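Putative hemin transport system, substrate-binding protein (Burkholderia cenocepacia, PDB 5Y89) binds heme between its two lobes and probably delivers it to an ABC-type importer of the inner membrane. Local coordinates at residues 8-13 and 37-42; 52-57 and 71-76; 155-160 and 215-220; 203-208 and 237-242. All coordinates share one frame; numbering follows the deposited sequence.

How the interactions relate
Interactions 1 and 2 lie side by side at the C-terminal ends of neighbouring inner strands of the first lobe's parallel sheet, 6-11 and 69-73, which share backbone bonds. Interactions 3 and 4 belong to the other lobe: strand 151-156 of interaction 3 pairs with strand 206-210 of interaction 4, and helix 211-217 follows that strand directly. Interactions 1, 2 and 3 reach the heme, interaction 3 from the face opposite interaction 2. Interaction 1 is buried, mostly backbone and sulfur; interaction 2 is partly buried and strongly charged; interaction 3 is a thin van der Waals contact at the surface; interaction 4, about 9 Å from the heme at its nearest side chain, is regular sheet pairing.

Interaction 1: 8-13 and 37-42; sequences VIVIGG and TTCTYP. With HEM (protoporphyrin IX containing Fe), chain C.
The sulfur of C39 rests on the backbone of G13, its SG 3.6 Å from G13 CA, and the methyl CG2 of V10 touches the same SG at 4.0 Å. The cysteine's first torsion (chi1 -56°), with SG beside its own backbone N, sets the sulfur against G13 at the end of strand 6-11, in the step where that strand gives way to helix 13-21. Next to it, T38 OG1 accepts a weak, bent bond from G13 N (3.0 Å, 122° at the hydrogen). G13, bare of a side chain on the flank where T38 O lies close, lets the backbones approach to 3.9 Å between G13 CA and C39 CA. A water bridges G13 O (2.8 Å) and Y41 O (2.7 Å), donating to both. This is the first strand-to-helix turn of a parallel alpha/beta sheet with strand order 2-1-3-4: G12 is the N-cap of helix 13-21, and C39 sits at the centre of an inverse gamma turn in the loop after strand 30-35. The propionate O2D of the heme lies 3.4 Å from T38 OG1, near the helix start, whose polarity would tend to favour its negative charge. In the second shell D36 positions both sides, its OD2 hydrogen-bonded to T38 OG1 and its OD1 to G12 N, while Q54 NE2 makes a weak bond to T38 OG1.

Interaction 2: 52-57 and 71-76; sequences GYQRAL and LASAEA. With HEM (protoporphyrin IX containing Fe), chain C.
The guanidinium of R55 has E75 OE1 at its edge and the porphyrin over one face, HEM C1A standing 3.3 Å above the plane near its centre; Q54 OE1 lies over the opposite face, nearer the rim. The Y53 ring is likewise layered between HEM C1C on one face and the backbone N of R55 on the other. Across the contact, R55 NH2 forms a salt bridge of 3.0 Å with E75 OE1, in the guanidinium plane but somewhat out of the carboxylate's, on its anti side; the two planes stand 62° apart, and the side chains run side by side in the same direction. The extended R55 chain also brings NH2 to propionate O1D at 2.8 Å, and NH1 reaches both O1D and, tilted from the guanidinium plane, Y53 OH (2.8 Å). Y53 OH binds the heme iron at 2.0 Å. Q54, stretched out with CG anti to its backbone N (chi1 179°), delivers NE2 to propionate O2D at 2.6 Å. Its backbone O meets A76 CA in a CA-H...O contact of 3.1 Å, and L57 CD1 packs on the methyl of A76. Type I turns at 53-56 and 73-76 shape the two loops, the second also holding an ST turn in which S73 OG, itself bonded to E97, accepts from E75 N. E75 holds R55 from the guanidinium edge while R55 contacts the axial tyrosine oxygen and a propionate together; the arginine's positive charge would be expected to favour the anionic propionate and to draw electron density from the iron-bound oxygen.

Interaction 3: 155-160 and 215-220; sequences VLNHTG and AAVGGH. With HEM (protoporphyrin IX containing Fe), chain C; ACT (acetate ion), chain D.
The loop that leaves strand 151-156 on the heme side of the second lobe leans on the end of helix 211-217, where the A216 methyl is the main point of touch. A216 CB lies 3.7 Å from H158 O and 3.8 Å from T159 C, so a single methyl sits against the backbone of the turn. Alongside, the amide end of N157 crosses V217 obliquely, ND2 meeting CG1 at 3.8 Å, and G160 comes up to that same methyl. The contact is small, made of methyls against backbone and amide atoms, and at the surface. The helix here ends in a Schellman motif, with G218 adopting positive phi. On the loop side, a backbone bond from G160 N to N157 O closes the turn, while N157 OD1 is bonded to Q162 N, fixing the side chain that faces V217. Turned away from the helix, H158, a residue seen to bind a heme in this protein, carries its CG anti to the backbone N (chi1 -170°) and lays one ring face toward the porphyrin, HEM C3C being 3.2 Å above the ring plane, on the heme face opposite Y53, the axial tyrosine of the other lobe. H158 ND1 donates to acetate OXT at 2.7 Å (149° at the hydrogen); this ion, probably picked up during crystallisation, is also bonded to S210. L156 completes the wall beside it, CD1 touching the acetate methyl at 3.4 Å and CD2 the porphyrin at HEM C3A at 3.6 Å, while the T159 methyl CG2 reaches heme methyl CMC.

Interaction 4: 203-208 and 237-242; sequences APDVVL and ARRVVS
V241 wedges its two methyls into the notch between V206 and L208 of the adjacent strand: CG2 touches V206 CG1 at 3.8 Å, and CG1 meets L208 CD1 at 3.9 Å. Both pairs cross at a slant, as the valine's branches point to different neighbours. The end of L208 leans toward the neighbouring strand, its CD1 3.5 Å from V241 O. On the other face of the sheet V207 and V240 lie side by side with a looser fit. The backbones form a parallel ladder in which V207 uses both its polar atoms, V207 N to R239 O (3.0 Å, 177° at the hydrogen) and V241 N to V207 O (2.9 Å); the short strands diverge by 26°. Ahead of the ladder, R239 folds back at chi3 (-81°), so that NE meets D205 O at 2.8 Å, nearly straight, with NH2 adding only a weak bond to the same oxygen. The methyl of A237, a residue seen to bind calcium, lies over the rim of one face of the guanidinium, 3.4 Å from its plane. The D205 carboxylate runs beside R239 but stays beyond salt-bridge distance, and its OD2 is bonded to R151 N. Strand 206-210 lies between strands 151-156 and 240-243; helix 255-270 packs on the side of V241 and L208, and helix 220-224 on that of V207 and V240.

Interaction 1: 8-13 and 37-42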
# COMPACT_ATOMS: atom_id res chain seq x y z
N VAL A 8 10.60 11.43 16.43
CA VAL A 8 10.52 10.79 15.14
C VAL A 8 9.14 11.00 14.46
O VAL A 8 8.09 10.90 15.11
CB VAL A 8 10.73 9.28 15.24
CG1 VAL A 8 10.80 8.66 13.83
CG2 VAL A 8 12.02 8.97 15.98
N ILE A 9 9.19 11.26 13.15
CA ILE A 9 8.03 11.29 12.27
C ILE A 9 8.20 10.21 11.21
O ILE A 9 9.26 10.08 10.60
CB ILE A 9 7.87 12.66 11.59
CG1 ILE A 9 7.44 13.67 12.60
CG2 ILE A 9 6.79 12.62 10.49
CD1 ILE A 9 7.56 15.09 12.10
N VAL A 10 7.13 9.45 10.97
CA VAL A 10 7.12 8.40 9.92
C VAL A 10 6.18 8.82 8.77
O VAL A 10 5.07 9.29 9.01
CB VAL A 10 6.69 7.01 10.42
CG1 VAL A 10 7.66 6.50 11.46
CG2 VAL A 10 5.31 7.05 11.07
N ILE A 11 6.65 8.63 7.54
CA ILE A 11 5.92 8.95 6.35
C ILE A 11 5.82 7.68 5.50
O ILE A 11 6.85 7.22 4.94
CB ILE A 11 6.59 10.04 5.48
CG1 ILE A 11 6.92 11.26 6.27
CG2 ILE A 11 5.68 10.39 4.29
CD1 ILE A 11 5.75 12.01 6.85
N GLY A 12 4.61 7.14 5.42
CA GLY A 12 4.36 5.87 4.77
C GLY A 12 3.83 4.87 5.79
O GLY A 12 4.58 4.43 6.70
N GLY A 13 2.57 4.48 5.62
CA GLY A 13 1.91 3.63 6.60
C GLY A 13 2.62 2.35 7.00
O GLY A 13 2.52 1.92 8.15
N THR A 37 -1.04 10.80 6.83
CA THR A 37 -2.38 10.28 6.87
C THR A 37 -2.54 8.86 6.34
O THR A 37 -3.52 8.25 6.66
CB THR A 37 -3.30 11.17 6.06
OG1 THR A 37 -2.68 11.44 4.78
CG2 THR A 37 -3.54 12.52 6.81
N THR A 38 -1.53 8.30 5.64
CA THR A 38 -1.54 6.87 5.34
C THR A 38 -1.28 5.95 6.55
O THR A 38 -1.54 4.74 6.49
CB THR A 38 -0.49 6.49 4.25
OG1 THR A 38 0.83 6.78 4.71
CG2 THR A 38 -0.77 7.27 2.97
N CYS A 39 -0.76 6.51 7.64
CA CYS A 39 -0.52 5.76 8.86
C CYS A 39 -1.79 5.56 9.70
O CYS A 39 -2.06 6.31 10.63
CB CYS A 39 0.62 6.41 9.66
SG CYS A 39 2.15 6.56 8.67
N THR A 40 -2.54 4.51 9.35
CA THR A 40 -3.79 4.16 10.04
C THR A 40 -3.76 2.84 10.81
O THR A 40 -4.76 2.44 11.35
CB THR A 40 -4.95 4.04 9.03
OG1 THR A 40 -4.56 3.12 8.01
CG2 THR A 40 -5.22 5.46 8.40
N TYR A 41 -2.59 2.20 10.91
CA TYR A 41 -2.50 0.90 11.57
C TYR A 41 -1.16 0.77 12.35
O TYR A 41 -0.10 1.14 11.83
CB TYR A 41 -2.60 -0.20 10.52
CG TYR A 41 -2.78 -1.57 11.11
CD1 TYR A 41 -1.67 -2.36 11.49
CD2 TYR A 41 -4.07 -2.10 11.29
CE1 TYR A 41 -1.83 -3.63 12.05
CE2 TYR A 41 -4.25 -3.34 11.84
CZ TYR A 41 -3.13 -4.10 12.23
OH TYR A 41 -3.36 -5.34 12.78
N PRO A 42 -1.19 0.25 13.58
CA PRO A 42 -2.35 -0.16 14.36
C PRO A 42 -3.00 1.06 14.98
O PRO A 42 -2.76 2.17 14.50
CB PRO A 42 -1.74 -1.10 15.42
CG PRO A 42 -0.40 -0.49 15.69
CD PRO A 42 0.06 0.07 14.35
CHA HEM C . -1.13 4.82 -2.36
CHB HEM C . -2.00 8.28 -5.62
CHC HEM C . -4.76 10.64 -2.39
CHD HEM C . -3.99 7.14 0.80
C1A HEM C . -1.15 5.57 -3.50
C2A HEM C . -0.41 5.23 -4.65
C3A HEM C . -0.66 6.19 -5.58
C4A HEM C . -1.53 7.14 -4.99
CMA HEM C . 0.00 6.30 -6.93
CAA HEM C . 0.44 4.00 -4.80
CBA HEM C . -0.43 2.89 -5.45
CGA HEM C . 0.39 1.75 -6.08
O1A HEM C . 1.67 1.71 -6.01
O2A HEM C . -0.25 0.82 -6.66
C1B HEM C . -2.94 9.15 -5.05
C2B HEM C . -3.39 10.36 -5.70
C3B HEM C . -4.21 11.05 -4.83
C4B HEM C . -4.12 10.25 -3.55
CMB HEM C . -3.15 10.73 -7.15
CAB HEM C . -4.98 12.35 -5.03
CBB HEM C . -4.89 13.15 -6.14
C1C HEM C . -4.76 9.94 -1.20
C2C HEM C . -5.33 10.38 0.05
C3C HEM C . -5.10 9.31 0.92
C4C HEM C . -4.42 8.30 0.19
CMC HEM C . -6.04 11.69 0.37
CAC HEM C . -5.39 9.13 2.36
CBC HEM C . -5.97 10.08 3.02
C1D HEM C . -3.17 6.23 0.15
C2D HEM C . -2.77 4.96 0.81
C3D HEM C . -1.94 4.36 -0.03
C4D HEM C . -1.89 5.21 -1.24
CMD HEM C . -3.14 4.51 2.20
CAD HEM C . -1.23 3.05 0.18
CBD HEM C . -0.22 3.07 1.33
CGD HEM C . 0.82 4.16 1.15
O1D HEM C . 1.06 4.66 0.00
O2D HEM C . 1.46 4.56 2.17
NA HEM C . -1.73 6.81 -3.67
NB HEM C . -3.24 9.23 -3.76
NC HEM C . -4.09 8.81 -0.99
ND HEM C . -2.55 6.39 -1.04
FE HEM C . -2.87 7.77 -2.27
O HOH W 1 0.37 2.77 9.68

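Interaction 2: 52-57 and 71-76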
# COMPACT_ATOMS: atom_id res chain seq x y z
N GLY A 52 0.12 15.78 7.20
CA GLY A 52 -0.29 15.80 5.79
C GLY A 52 -0.29 14.43 5.19
O GLY A 52 -0.29 13.44 5.94
N TYR A 53 -0.27 14.38 3.85
CA TYR A 53 -0.35 13.14 3.08
C TYR A 53 0.99 12.87 2.42
O TYR A 53 1.63 13.76 1.89
CB TYR A 53 -1.46 13.23 1.98
CG TYR A 53 -1.45 12.11 0.95
CD1 TYR A 53 -1.54 10.78 1.34
CD2 TYR A 53 -1.28 12.36 -0.41
CE1 TYR A 53 -1.46 9.73 0.42
CE2 TYR A 53 -1.25 11.34 -1.35
CZ TYR A 53 -1.31 10.00 -0.94
OH TYR A 53 -1.30 8.91 -1.90
N GLN A 54 1.38 11.62 2.45
CA GLN A 54 2.63 11.10 1.94
C GLN A 54 3.13 11.71 0.64
O GLN A 54 4.33 11.99 0.52
CB GLN A 54 2.44 9.60 1.71
CG GLN A 54 3.64 8.85 1.15
CD GLN A 54 3.48 7.35 1.18
OE1 GLN A 54 4.15 6.63 0.45
NE2 GLN A 54 2.62 6.86 2.04
N ARG A 55 2.23 11.86 -0.33
CA ARG A 55 2.65 12.32 -1.67
C ARG A 55 2.36 13.81 -1.92
O ARG A 55 2.61 14.30 -2.99
CB ARG A 55 2.03 11.44 -2.76
CG ARG A 55 2.47 9.97 -2.69
CD ARG A 55 1.76 9.04 -3.67
NE ARG A 55 2.18 7.66 -3.46
CZ ARG A 55 1.80 6.88 -2.46
NH1 ARG A 55 0.94 7.31 -1.53
NH2 ARG A 55 2.31 5.65 -2.33
N ALA A 56 1.91 14.53 -0.92
CA ALA A 56 1.58 15.98 -1.08
C ALA A 56 1.98 16.69 0.21
O ALA A 56 1.23 17.50 0.75
CB ALA A 56 0.09 16.20 -1.40
N LEU A 57 3.21 16.42 0.66
CA LEU A 57 3.70 16.99 1.91
C LEU A 57 4.04 18.46 1.76
O LEU A 57 4.49 18.93 0.72
CB LEU A 57 4.94 16.24 2.38
CG LEU A 57 4.73 14.76 2.67
CD1 LEU A 57 6.07 14.05 2.69
CD2 LEU A 57 4.00 14.59 3.97
N LEU A 71 11.55 8.95 9.09
CA LEU A 71 11.60 7.70 8.34
C LEU A 71 10.56 7.81 7.21
O LEU A 71 9.36 7.98 7.49
CB LEU A 71 11.25 6.54 9.25
CG LEU A 71 12.09 6.41 10.55
CD1 LEU A 71 11.65 5.16 11.31
CD2 LEU A 71 13.57 6.35 10.23
N ALA A 72 11.01 7.72 5.95
CA ALA A 72 10.18 8.08 4.81
C ALA A 72 10.23 7.07 3.66
O ALA A 72 11.29 6.62 3.27
CB ALA A 72 10.60 9.45 4.30
N SER A 73 9.05 6.71 3.16
CA SER A 73 8.96 5.99 1.90
C SER A 73 9.63 6.78 0.79
O SER A 73 9.60 8.01 0.76
CB SER A 73 7.50 5.76 1.51
OG SER A 73 7.38 5.31 0.12
N ALA A 74 10.26 6.05 -0.13
CA ALA A 74 10.83 6.64 -1.36
C ALA A 74 9.76 7.31 -2.19
O ALA A 74 10.11 8.20 -2.95
CB ALA A 74 11.59 5.58 -2.22
N GLU A 75 8.50 6.94 -2.03
CA GLU A 75 7.40 7.62 -2.75
C GLU A 75 6.84 8.85 -2.04
O GLU A 75 5.92 9.49 -2.54
CB GLU A 75 6.26 6.62 -3.09
CG GLU A 75 6.67 5.60 -4.16
CD GLU A 75 5.62 4.52 -4.43
OE1 GLU A 75 4.64 4.40 -3.72
OE2 GLU A 75 5.75 3.76 -5.35
N ALA A 76 7.36 9.19 -0.88
CA ALA A 76 6.97 10.46 -0.23
C ALA A 76 7.47 11.65 -1.03
O ALA A 76 8.54 11.62 -1.60
CB ALA A 76 7.49 10.53 1.19
CHA HEM C . -1.13 4.82 -2.36
CHB HEM C . -2.00 8.28 -5.62
CHC HEM C . -4.76 10.64 -2.39
CHD HEM C . -3.99 7.14 0.80
C1A HEM C . -1.15 5.57 -3.50
C2A HEM C . -0.41 5.23 -4.65
C3A HEM C . -0.66 6.19 -5.58
C4A HEM C . -1.53 7.14 -4.99
CMA HEM C . 0.00 6.30 -6.93
CAA HEM C . 0.44 4.00 -4.80
CBA HEM C . -0.43 2.89 -5.45
CGA HEM C . 0.39 1.75 -6.08
O1A HEM C . 1.67 1.71 -6.01
O2A HEM C . -0.25 0.82 -6.66
C1B HEM C . -2.94 9.15 -5.05
C2B HEM C . -3.39 10.36 -5.70
C3B HEM C . -4.21 11.05 -4.83
C4B HEM C . -4.12 10.25 -3.55
CMB HEM C . -3.15 10.73 -7.15
CAB HEM C . -4.98 12.35 -5.03
CBB HEM C . -4.89 13.15 -6.14
C1C HEM C . -4.76 9.94 -1.20
C2C HEM C . -5.33 10.38 0.05
C3C HEM C . -5.10 9.31 0.92
C4C HEM C . -4.42 8.30 0.19
CMC HEM C . -6.04 11.69 0.37
CAC HEM C . -5.39 9.13 2.36
CBC HEM C . -5.97 10.08 3.02
C1D HEM C . -3.17 6.23 0.15
C2D HEM C . -2.77 4.96 0.81
C3D HEM C . -1.94 4.36 -0.03
C4D HEM C . -1.89 5.21 -1.24
CMD HEM C . -3.14 4.51 2.20
CAD HEM C . -1.23 3.05 0.18
CBD HEM C . -0.22 3.07 1.33
CGD HEM C . 0.82 4.16 1.15
O1D HEM C . 1.06 4.66 0.00
O2D HEM C . 1.46 4.56 2.17
NA HEM C . -1.73 6.81 -3.67
NB HEM C . -3.24 9.23 -3.76
NC HEM C . -4.09 8.81 -0.99
ND HEM C . -2.55 6.39 -1.04
FE HEM C . -2.87 7.77 -2.27

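Interaction 3: 155-160 and 215-220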
# COMPACT_ATOMS: atom_id res chain seq x y z
N VAL A 155 -8.46 -0.06 -9.65
CA VAL A 155 -8.90 1.32 -9.71
C VAL A 155 -8.41 2.05 -8.45
O VAL A 155 -8.72 1.67 -7.35
CB VAL A 155 -10.42 1.45 -9.78
CG1 VAL A 155 -10.87 2.93 -9.67
CG2 VAL A 155 -10.95 0.88 -11.05
N LEU A 156 -7.68 3.13 -8.68
CA LEU A 156 -7.16 3.98 -7.64
C LEU A 156 -7.93 5.25 -7.64
O LEU A 156 -7.80 6.03 -8.60
CB LEU A 156 -5.70 4.28 -7.97
CG LEU A 156 -4.97 5.31 -7.07
CD1 LEU A 156 -4.74 4.67 -5.75
CD2 LEU A 156 -3.62 5.67 -7.65
N ASN A 157 -8.71 5.50 -6.58
CA ASN A 157 -9.46 6.75 -6.50
C ASN A 157 -9.84 7.06 -5.06
O ASN A 157 -11.02 7.06 -4.66
CB ASN A 157 -10.76 6.56 -7.31
CG ASN A 157 -11.49 7.87 -7.50
OD1 ASN A 157 -10.98 8.94 -7.22
ND2 ASN A 157 -12.69 7.77 -7.96
N HIS A 158 -8.83 7.33 -4.25
CA HIS A 158 -9.00 7.33 -2.79
C HIS A 158 -10.03 8.31 -2.30
O HIS A 158 -10.79 8.00 -1.40
CB HIS A 158 -7.66 7.58 -2.11
CG HIS A 158 -7.70 7.36 -0.62
ND1 HIS A 158 -7.43 6.12 -0.06
CD2 HIS A 158 -8.04 8.18 0.40
CE1 HIS A 158 -7.55 6.22 1.25
NE2 HIS A 158 -7.91 7.46 1.56
N THR A 159 -10.03 9.49 -2.89
CA THR A 159 -10.91 10.58 -2.47
C THR A 159 -12.14 10.72 -3.36
O THR A 159 -13.06 11.44 -2.98
CB THR A 159 -10.19 11.93 -2.46
OG1 THR A 159 -9.80 12.31 -3.77
CG2 THR A 159 -8.94 11.85 -1.55
N GLY A 160 -12.18 10.01 -4.50
CA GLY A 160 -13.30 10.08 -5.44
C GLY A 160 -13.16 11.15 -6.48
O GLY A 160 -14.03 11.28 -7.27
N ALA A 215 -16.05 3.50 -1.12
CA ALA A 215 -16.98 4.30 -0.32
C ALA A 215 -17.03 5.80 -0.72
O ALA A 215 -18.06 6.43 -0.62
CB ALA A 215 -16.71 4.14 1.18
N ALA A 216 -15.93 6.33 -1.23
CA ALA A 216 -15.87 7.72 -1.63
C ALA A 216 -16.81 8.00 -2.81
O ALA A 216 -17.31 9.10 -2.93
CB ALA A 216 -14.45 8.04 -2.04
N VAL A 217 -16.99 7.01 -3.70
CA VAL A 217 -17.92 7.20 -4.81
C VAL A 217 -19.33 6.72 -4.54
O VAL A 217 -20.19 6.94 -5.34
CB VAL A 217 -17.46 6.57 -6.11
CG1 VAL A 217 -16.13 7.13 -6.52
CG2 VAL A 217 -17.39 5.06 -6.03
N GLY A 218 -19.56 6.10 -3.39
CA GLY A 218 -20.90 5.73 -2.97
C GLY A 218 -21.18 4.25 -2.94
O GLY A 218 -22.26 3.88 -2.57
N GLY A 219 -20.23 3.41 -3.31
CA GLY A 219 -20.42 1.95 -3.24
C GLY A 219 -20.38 1.24 -4.57
O GLY A 219 -20.12 1.85 -5.62
N HIS A 220 -20.68 -0.05 -4.55
CA HIS A 220 -20.52 -0.92 -5.73
C HIS A 220 -21.36 -0.45 -6.96
O HIS A 220 -20.87 -0.45 -8.11
CB HIS A 220 -20.67 -2.45 -5.38
CG HIS A 220 -22.06 -2.86 -5.00
ND1 HIS A 220 -22.58 -2.64 -3.74
CD2 HIS A 220 -23.04 -3.50 -5.71
CE1 HIS A 220 -23.82 -3.12 -3.68
NE2 HIS A 220 -24.13 -3.63 -4.87
CHA HEM C . -1.13 4.82 -2.36
CHB HEM C . -2.00 8.28 -5.62
CHC HEM C . -4.76 10.64 -2.39
CHD HEM C . -3.99 7.14 0.80
C1A HEM C . -1.15 5.57 -3.50
C2A HEM C . -0.41 5.23 -4.65
C3A HEM C . -0.66 6.19 -5.58
C4A HEM C . -1.53 7.14 -4.99
CMA HEM C . 0.00 6.30 -6.93
CAA HEM C . 0.44 4.00 -4.80
CBA HEM C . -0.43 2.89 -5.45
CGA HEM C . 0.39 1.75 -6.08
O1A HEM C . 1.67 1.71 -6.01
O2A HEM C . -0.25 0.82 -6.66
C1B HEM C . -2.94 9.15 -5.05
C2B HEM C . -3.39 10.36 -5.70
C3B HEM C . -4.21 11.05 -4.83
C4B HEM C . -4.12 10.25 -3.55
CMB HEM C . -3.15 10.73 -7.15
CAB HEM C . -4.98 12.35 -5.03
CBB HEM C . -4.89 13.15 -6.14
C1C HEM C . -4.76 9.94 -1.20
C2C HEM C . -5.33 10.38 0.05
C3C HEM C . -5.10 9.31 0.92
C4C HEM C . -4.42 8.30 0.19
CMC HEM C . -6.04 11.69 0.37
CAC HEM C . -5.39 9.13 2.36
CBC HEM C . -5.97 10.08 3.02
C1D HEM C . -3.17 6.23 0.15
C2D HEM C . -2.77 4.96 0.81
C3D HEM C . -1.94 4.36 -0.03
C4D HEM C . -1.89 5.21 -1.24
CMD HEM C . -3.14 4.51 2.20
CAD HEM C . -1.23 3.05 0.18
CBD HEM C . -0.22 3.07 1.33
CGD HEM C . 0.82 4.16 1.15
O1D HEM C . 1.06 4.66 0.00
O2D HEM C . 1.46 4.56 2.17
NA HEM C . -1.73 6.81 -3.67
NB HEM C . -3.24 9.23 -3.76
NC HEM C . -4.09 8.81 -0.99
ND HEM C . -2.55 6.39 -1.04
FE HEM C . -2.87 7.77 -2.27
C ACT D . -6.48 3.82 -2.47
O ACT D . -6.36 2.83 -3.18
OXT ACT D . -7.54 4.14 -1.86
CH3 ACT D . -5.26 4.61 -2.41

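Interaction 4: 203-208 and 237-242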
# COMPACT_ATOMS: atom_id res chain seq x y z
N ALA A 203 -10.38 -5.10 -20.65
CA ALA A 203 -11.35 -6.20 -20.54
C ALA A 203 -11.17 -7.05 -19.26
O ALA A 203 -11.02 -8.26 -19.33
CB ALA A 203 -11.29 -7.10 -21.77
N PRO A 204 -11.24 -6.40 -18.10
CA PRO A 204 -11.04 -7.14 -16.85
C PRO A 204 -12.12 -8.14 -16.55
O PRO A 204 -13.29 -7.90 -16.87
CB PRO A 204 -11.04 -6.03 -15.79
CG PRO A 204 -11.89 -4.97 -16.42
CD PRO A 204 -11.50 -4.97 -17.85
N ASP A 205 -11.74 -9.21 -15.87
CA ASP A 205 -12.67 -10.17 -15.29
C ASP A 205 -13.10 -9.70 -13.91
O ASP A 205 -14.20 -9.98 -13.48
CB ASP A 205 -12.00 -11.54 -15.15
CG ASP A 205 -11.62 -12.13 -16.47
OD1 ASP A 205 -12.53 -12.34 -17.31
OD2 ASP A 205 -10.43 -12.39 -16.63
N VAL A 206 -12.21 -9.01 -13.19
CA VAL A 206 -12.55 -8.47 -11.89
C VAL A 206 -12.02 -7.04 -11.71
O VAL A 206 -10.92 -6.72 -12.14
CB VAL A 206 -11.91 -9.30 -10.74
CG1 VAL A 206 -12.45 -8.81 -9.37
CG2 VAL A 206 -12.15 -10.76 -10.90
N VAL A 207 -12.79 -6.22 -11.00
CA VAL A 207 -12.36 -4.87 -10.63
C VAL A 207 -11.95 -4.89 -9.18
O VAL A 207 -12.73 -5.31 -8.32
CB VAL A 207 -13.48 -3.86 -10.77
CG1 VAL A 207 -12.99 -2.50 -10.29
CG2 VAL A 207 -13.88 -3.78 -12.23
N LEU A 208 -10.70 -4.49 -8.93
CA LEU A 208 -10.17 -4.35 -7.58
C LEU A 208 -10.09 -2.87 -7.26
O LEU A 208 -9.69 -2.08 -8.09
CB LEU A 208 -8.80 -5.00 -7.51
CG LEU A 208 -8.05 -5.02 -6.18
CD1 LEU A 208 -8.75 -5.87 -5.17
CD2 LEU A 208 -6.64 -5.54 -6.40
N ALA A 237 -20.70 -9.23 -15.01
CA ALA A 237 -20.84 -10.13 -13.86
C ALA A 237 -20.83 -9.40 -12.54
O ALA A 237 -20.93 -10.02 -11.50
CB ALA A 237 -19.78 -11.24 -13.89
N ARG A 238 -20.75 -8.06 -12.58
CA ARG A 238 -20.70 -7.26 -11.35
C ARG A 238 -19.65 -7.77 -10.32
O ARG A 238 -19.93 -7.86 -9.14
CB ARG A 238 -22.09 -7.14 -10.72
CG ARG A 238 -23.14 -6.61 -11.73
CD ARG A 238 -24.49 -6.26 -11.14
NE ARG A 238 -24.48 -4.92 -10.49
CZ ARG A 238 -24.34 -3.73 -11.14
NH1 ARG A 238 -24.18 -3.69 -12.47
NH2 ARG A 238 -24.36 -2.57 -10.47
N ARG A 239 -18.44 -8.09 -10.78
CA ARG A 239 -17.38 -8.64 -9.92
C ARG A 239 -16.43 -7.56 -9.40
O ARG A 239 -15.57 -7.08 -10.13
CB ARG A 239 -16.56 -9.66 -10.67
CG ARG A 239 -17.31 -10.94 -10.98
CD ARG A 239 -16.39 -12.12 -11.32
NE ARG A 239 -15.97 -12.06 -12.70
CZ ARG A 239 -16.46 -12.76 -13.71
NH1 ARG A 239 -17.41 -13.68 -13.51
NH2 ARG A 239 -15.99 -12.52 -14.94
N VAL A 240 -16.65 -7.14 -8.15
CA VAL A 240 -15.86 -6.10 -7.48
C VAL A 240 -15.30 -6.64 -6.19
O VAL A 240 -16.04 -7.05 -5.34
CB VAL A 240 -16.73 -4.87 -7.15
CG1 VAL A 240 -15.94 -3.80 -6.36
CG2 VAL A 240 -17.30 -4.28 -8.45
N VAL A 241 -13.97 -6.57 -6.02
CA VAL A 241 -13.33 -6.85 -4.77
C VAL A 241 -12.68 -5.62 -4.17
O VAL A 241 -12.05 -4.82 -4.86
CB VAL A 241 -12.23 -7.91 -4.98
CG1 VAL A 241 -11.48 -8.21 -3.71
CG2 VAL A 241 -12.77 -9.18 -5.64
N SER A 242 -12.78 -5.49 -2.85
CA SER A 242 -12.15 -4.38 -2.15
C SER A 242 -11.40 -4.82 -0.93
O SER A 242 -11.79 -5.77 -0.29
CB SER A 242 -13.18 -3.32 -1.77
OG SER A 242 -14.22 -3.89 -1.04